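PDB 1WY2: Xaa-Pro dipeptidase from Pyrococcus horikoshii, which probably hydrolyses dipeptides that carry a C-terminal proline behind a nonpolar residue, using two metal ions per subunit. Local coordinates for residues A[250-255]-A[338-343]; A[260-265]-A[299-304]. One frame throughout, in Å; residues are numbered along the deposited sequence.

Both contacts lie in the metallopeptidase part of the chain, on the same side of its centre, with their own centres about 15 Å apart. The order along the chain is 250-255, 260-265, 299-304, 338-343, so contact 2 falls wholly within the span that contact 1 brackets. The two are linked by consecutive helices: 235-254 ends in contact 1 and 261-274 begins in contact 2. They also touch, since Leu264 CD1 packs 3.4 Å from Ala251 O. Contact 1 ties its helix to edge strand 339-342, contact 2 ties the next helix to the loop after strand 297-299; both pack on strand 312-321, which carries metal ligand Glu316, and contact 1 also on 325-336, which carries Glu330.

Contact 1. Residues A[250-255]-A[338-343]; sequences KAVESA and NGSKRL
Ser340 holds OG between its backbone N and carbonyl carbon (chi1 68°), which brings the hydroxyl to the last turn of helix 235-254, while Val252 places CG1 anti to its backbone N (chi1 173°), where it meets the strand. Water 1 joins the Ser340 hydroxyl to the backbone of 250-255. It accepts from Ser340 OG at 2.5 Å and donates to Val252 O at 2.6 Å and to Ala255 O at 2.7 Å, so one carbonyl of the last turn and one just beyond it each gain a donor. A serine suits this place because its short hydroxyl reaches the water, and the single methyl of Ala255 lets Ser340 CB approach to 4.1 Å from Ala255 CB. Between the backbones, Gly339 CA makes a CH...O contact of 3.5 Å with Ala255 O. Farther along, Val252 CG1 touches Arg342 CG at 4.1 Å, the two side chains crossing at about a right angle. Arg342 thus offers its CG methylene to the valine, then bends at chi3 (60°) to carry its guanidinium to a salt bridge with Asp331. The whole is a helix C-terminus set against the edge strand of the antiparallel sheet 312-321, 325-336, 339-342, part of the pita-bread fold of the M24 peptidases.

Contact 2. Residues A[260-265]-A[299-304]; sequences TAKELD and VSQYDE
Gln301 lies across two side chains of helix 261-274, crossing both Lys262 and Asp265 at about a right angle. Bent at chi2 (-63°), it brings NE2 within 2.7 Å of Asp265 OD1, a somewhat bent hydrogen bond (147° at the hydrogen) that meets the oxygen from above the carboxylate plane, with amide and carboxylate turned 43° apart. The same OD1 forms a salt bridge with Arg269, and OD2 accepts from Leu285 N. Water 4 donates to Asp265 OD2 at 3.2 Å and accepts from Gln301 N at 2.9 Å. An alanine in place of Asp265 would probably loosen the loop from the helix, since the carboxylate that gathers these donors would be gone. Lys262, fully extended, runs beside Glu304 and points the same way, its CD 3.4 Å from Gln301 O. Lys262 NZ stays 4.1 Å from Glu304 OE1, beyond a salt bridge, and water 3 connects them. Ala261, small enough for a close approach, sets CB 3.5 Å from Asp303 O, while Thr260 and Glu263 form the capping box that starts the helix. A buried acid answered by amide, guanidinium and backbone N-H is likely to remain ionised, whereas the water-relayed Lys262-Glu304 attraction is probably weaker than the direct bonds at Asp265.

Contact 1. Residues A[250-255]-A[338-343]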
# COMPACT_ATOMS: atom_id res chain seq x y z
N LYS A 250 31.52 -8.03 -3.88
CA LYS A 250 32.47 -7.11 -3.27
C LYS A 250 31.78 -6.21 -2.25
O LYS A 250 32.32 -5.98 -1.16
CB LYS A 250 33.14 -6.25 -4.35
CG LYS A 250 34.25 -5.35 -3.84
CD LYS A 250 35.41 -6.17 -3.28
CE LYS A 250 36.55 -5.27 -2.83
NZ LYS A 250 37.69 -6.07 -2.30
N ALA A 251 30.60 -5.71 -2.58
CA ALA A 251 29.86 -4.85 -1.67
C ALA A 251 29.49 -5.60 -0.40
O ALA A 251 29.65 -5.07 0.70
CB ALA A 251 28.61 -4.30 -2.35
N VAL A 252 28.98 -6.82 -0.54
CA VAL A 252 28.60 -7.60 0.64
C VAL A 252 29.83 -7.83 1.53
O VAL A 252 29.75 -7.70 2.75
CB VAL A 252 28.01 -8.97 0.24
CG1 VAL A 252 27.78 -9.81 1.49
CG2 VAL A 252 26.68 -8.78 -0.50
N GLU A 253 30.95 -8.17 0.90
CA GLU A 253 32.19 -8.42 1.64
C GLU A 253 32.74 -7.16 2.32
O GLU A 253 33.48 -7.24 3.30
CB GLU A 253 33.26 -8.98 0.70
CG GLU A 253 32.92 -10.34 0.11
CD GLU A 253 33.87 -10.75 -1.01
OE1 GLU A 253 33.70 -11.87 -1.55
OE2 GLU A 253 34.77 -9.96 -1.36
N SER A 254 32.37 -5.99 1.79
CA SER A 254 32.82 -4.71 2.33
C SER A 254 31.90 -4.13 3.39
O SER A 254 32.28 -3.21 4.12
CB SER A 254 32.97 -3.70 1.19
OG SER A 254 33.90 -4.15 0.22
N ALA A 255 30.68 -4.67 3.48
CA ALA A 255 29.71 -4.19 4.46
C ALA A 255 30.14 -4.53 5.88
O ALA A 255 30.28 -5.71 6.23
CB ALA A 255 28.34 -4.79 4.17
N ASN A 338 31.91 -7.04 13.01
CA ASN A 338 32.99 -6.62 12.12
C ASN A 338 32.83 -7.18 10.71
O ASN A 338 33.81 -7.53 10.05
CB ASN A 338 34.34 -7.02 12.71
CG ASN A 338 34.50 -8.52 12.82
OD1 ASN A 338 34.75 -9.04 13.91
ND2 ASN A 338 34.36 -9.22 11.70
N GLY A 339 31.59 -7.26 10.25
CA GLY A 339 31.33 -7.77 8.92
C GLY A 339 29.84 -7.80 8.64
O GLY A 339 29.11 -6.90 9.05
N SER A 340 29.40 -8.85 7.95
CA SER A 340 27.99 -8.98 7.63
C SER A 340 27.55 -10.43 7.55
O SER A 340 28.38 -11.35 7.50
CB SER A 340 27.70 -8.29 6.29
OG SER A 340 28.32 -8.99 5.22
N LYS A 341 26.24 -10.63 7.53
CA LYS A 341 25.65 -11.95 7.43
C LYS A 341 24.56 -11.88 6.37
O LYS A 341 23.73 -10.97 6.39
CB LYS A 341 25.01 -12.37 8.76
CG LYS A 341 24.23 -13.68 8.67
CD LYS A 341 23.50 -14.01 9.96
CE LYS A 341 22.81 -15.36 9.84
NZ LYS A 341 22.11 -15.75 11.08
N ARG A 342 24.58 -12.81 5.42
CA ARG A 342 23.57 -12.83 4.37
C ARG A 342 22.32 -13.51 4.93
O ARG A 342 22.36 -14.70 5.26
CB ARG A 342 24.08 -13.58 3.14
CG ARG A 342 25.21 -12.87 2.40
CD ARG A 342 25.72 -13.68 1.21
NE ARG A 342 24.67 -13.94 0.23
CZ ARG A 342 24.37 -15.15 -0.23
NH1 ARG A 342 25.05 -16.21 0.20
NH2 ARG A 342 23.40 -15.30 -1.12
N LEU A 343 21.22 -12.77 5.04
CA LEU A 343 19.98 -13.35 5.57
C LEU A 343 19.28 -14.15 4.47
O LEU A 343 18.63 -15.15 4.75
CB LEU A 343 19.07 -12.25 6.13
CG LEU A 343 19.72 -11.41 7.25
CD1 LEU A 343 18.70 -10.43 7.80
CD2 LEU A 343 20.23 -12.32 8.37
O HOH W 1 30.72 -8.14 5.16

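Contact 2. Residues A[260-265]-A[299-304]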
# COMPACT_ATOMS: atom_id res chain seq x y z
N THR A 260 30.40 4.34 5.74
CA THR A 260 29.17 5.08 5.52
C THR A 260 28.41 4.42 4.37
O THR A 260 28.99 3.68 3.58
CB THR A 260 29.42 6.55 5.14
OG1 THR A 260 30.17 6.60 3.92
CG2 THR A 260 30.18 7.26 6.25
N ALA A 261 27.12 4.71 4.29
CA ALA A 261 26.28 4.15 3.23
C ALA A 261 26.83 4.58 1.87
O ALA A 261 26.85 3.80 0.92
CB ALA A 261 24.85 4.62 3.40
N LYS A 262 27.28 5.83 1.79
CA LYS A 262 27.83 6.36 0.55
C LYS A 262 29.11 5.62 0.14
O LYS A 262 29.29 5.30 -1.03
CB LYS A 262 28.13 7.85 0.70
CG LYS A 262 28.74 8.48 -0.54
CD LYS A 262 29.00 9.97 -0.34
CE LYS A 262 29.61 10.58 -1.60
NZ LYS A 262 29.80 12.05 -1.48
N GLU A 263 29.98 5.34 1.10
CA GLU A 263 31.22 4.62 0.81
C GLU A 263 30.91 3.21 0.33
O GLU A 263 31.60 2.68 -0.54
CB GLU A 263 32.12 4.57 2.05
CG GLU A 263 32.60 5.94 2.51
CD GLU A 263 33.46 5.87 3.77
OE1 GLU A 263 33.12 5.10 4.69
OE2 GLU A 263 34.46 6.61 3.84
N LEU A 264 29.88 2.59 0.90
CA LEU A 264 29.50 1.24 0.50
C LEU A 264 28.90 1.26 -0.92
O LEU A 264 29.20 0.40 -1.74
CB LEU A 264 28.49 0.65 1.49
CG LEU A 264 28.02 -0.79 1.23
CD1 LEU A 264 29.22 -1.71 1.06
CD2 LEU A 264 27.15 -1.25 2.38
N ASP A 265 28.06 2.26 -1.20
CA ASP A 265 27.47 2.38 -2.53
C ASP A 265 28.60 2.53 -3.55
O ASP A 265 28.55 1.94 -4.63
CB ASP A 265 26.52 3.58 -2.58
CG ASP A 265 25.99 3.87 -3.98
OD1 ASP A 265 26.74 4.46 -4.79
OD2 ASP A 265 24.84 3.50 -4.28
N VAL A 299 21.14 3.17 1.07
CA VAL A 299 22.52 2.86 0.72
C VAL A 299 22.75 3.48 -0.64
O VAL A 299 22.58 2.82 -1.67
CB VAL A 299 22.76 1.34 0.67
CG1 VAL A 299 24.23 1.05 0.43
CG2 VAL A 299 22.30 0.71 1.98
N SER A 300 23.13 4.75 -0.64
CA SER A 300 23.34 5.48 -1.88
C SER A 300 24.43 6.53 -1.76
O SER A 300 25.01 6.73 -0.69
CB SER A 300 22.05 6.19 -2.28
OG SER A 300 21.80 7.26 -1.39
N GLN A 301 24.68 7.22 -2.86
CA GLN A 301 25.68 8.28 -2.92
C GLN A 301 25.24 9.52 -2.15
O GLN A 301 26.04 10.42 -1.91
CB GLN A 301 25.93 8.67 -4.38
CG GLN A 301 26.78 7.70 -5.17
CD GLN A 301 28.18 7.57 -4.61
OE1 GLN A 301 29.00 8.49 -4.74
NE2 GLN A 301 28.48 6.43 -3.99
N TYR A 302 23.98 9.56 -1.74
CA TYR A 302 23.45 10.72 -1.03
C TYR A 302 23.08 10.48 0.43
O TYR A 302 22.27 11.22 1.00
CB TYR A 302 22.24 11.25 -1.80
CG TYR A 302 22.48 11.34 -3.29
CD1 TYR A 302 23.43 12.23 -3.80
CD2 TYR A 302 21.80 10.51 -4.17
CE1 TYR A 302 23.70 12.27 -5.17
CE2 TYR A 302 22.07 10.55 -5.54
CZ TYR A 302 23.02 11.43 -6.03
OH TYR A 302 23.29 11.47 -7.38
N ASP A 303 23.66 9.45 1.03
CA ASP A 303 23.39 9.14 2.43
C ASP A 303 24.71 8.91 3.16
O ASP A 303 25.49 8.03 2.79
CB ASP A 303 22.50 7.90 2.52
CG ASP A 303 21.89 7.72 3.90
OD1 ASP A 303 22.66 7.57 4.87
OD2 ASP A 303 20.65 7.71 4.02
N GLU A 304 24.96 9.69 4.21
CA GLU A 304 26.20 9.61 4.97
C GLU A 304 26.10 8.78 6.25
O GLU A 304 27.00 8.82 7.09
CB GLU A 304 26.68 11.02 5.34
CG GLU A 304 26.83 11.97 4.16
CD GLU A 304 28.11 11.75 3.38
OE1 GLU A 304 28.24 12.34 2.29
OE2 GLU A 304 28.99 11.00 3.86
O HOH W 2 30.79 9.17 3.23
O HOH W 3 31.02 12.78 0.99
O HOH W 4 23.42 6.20 -5.26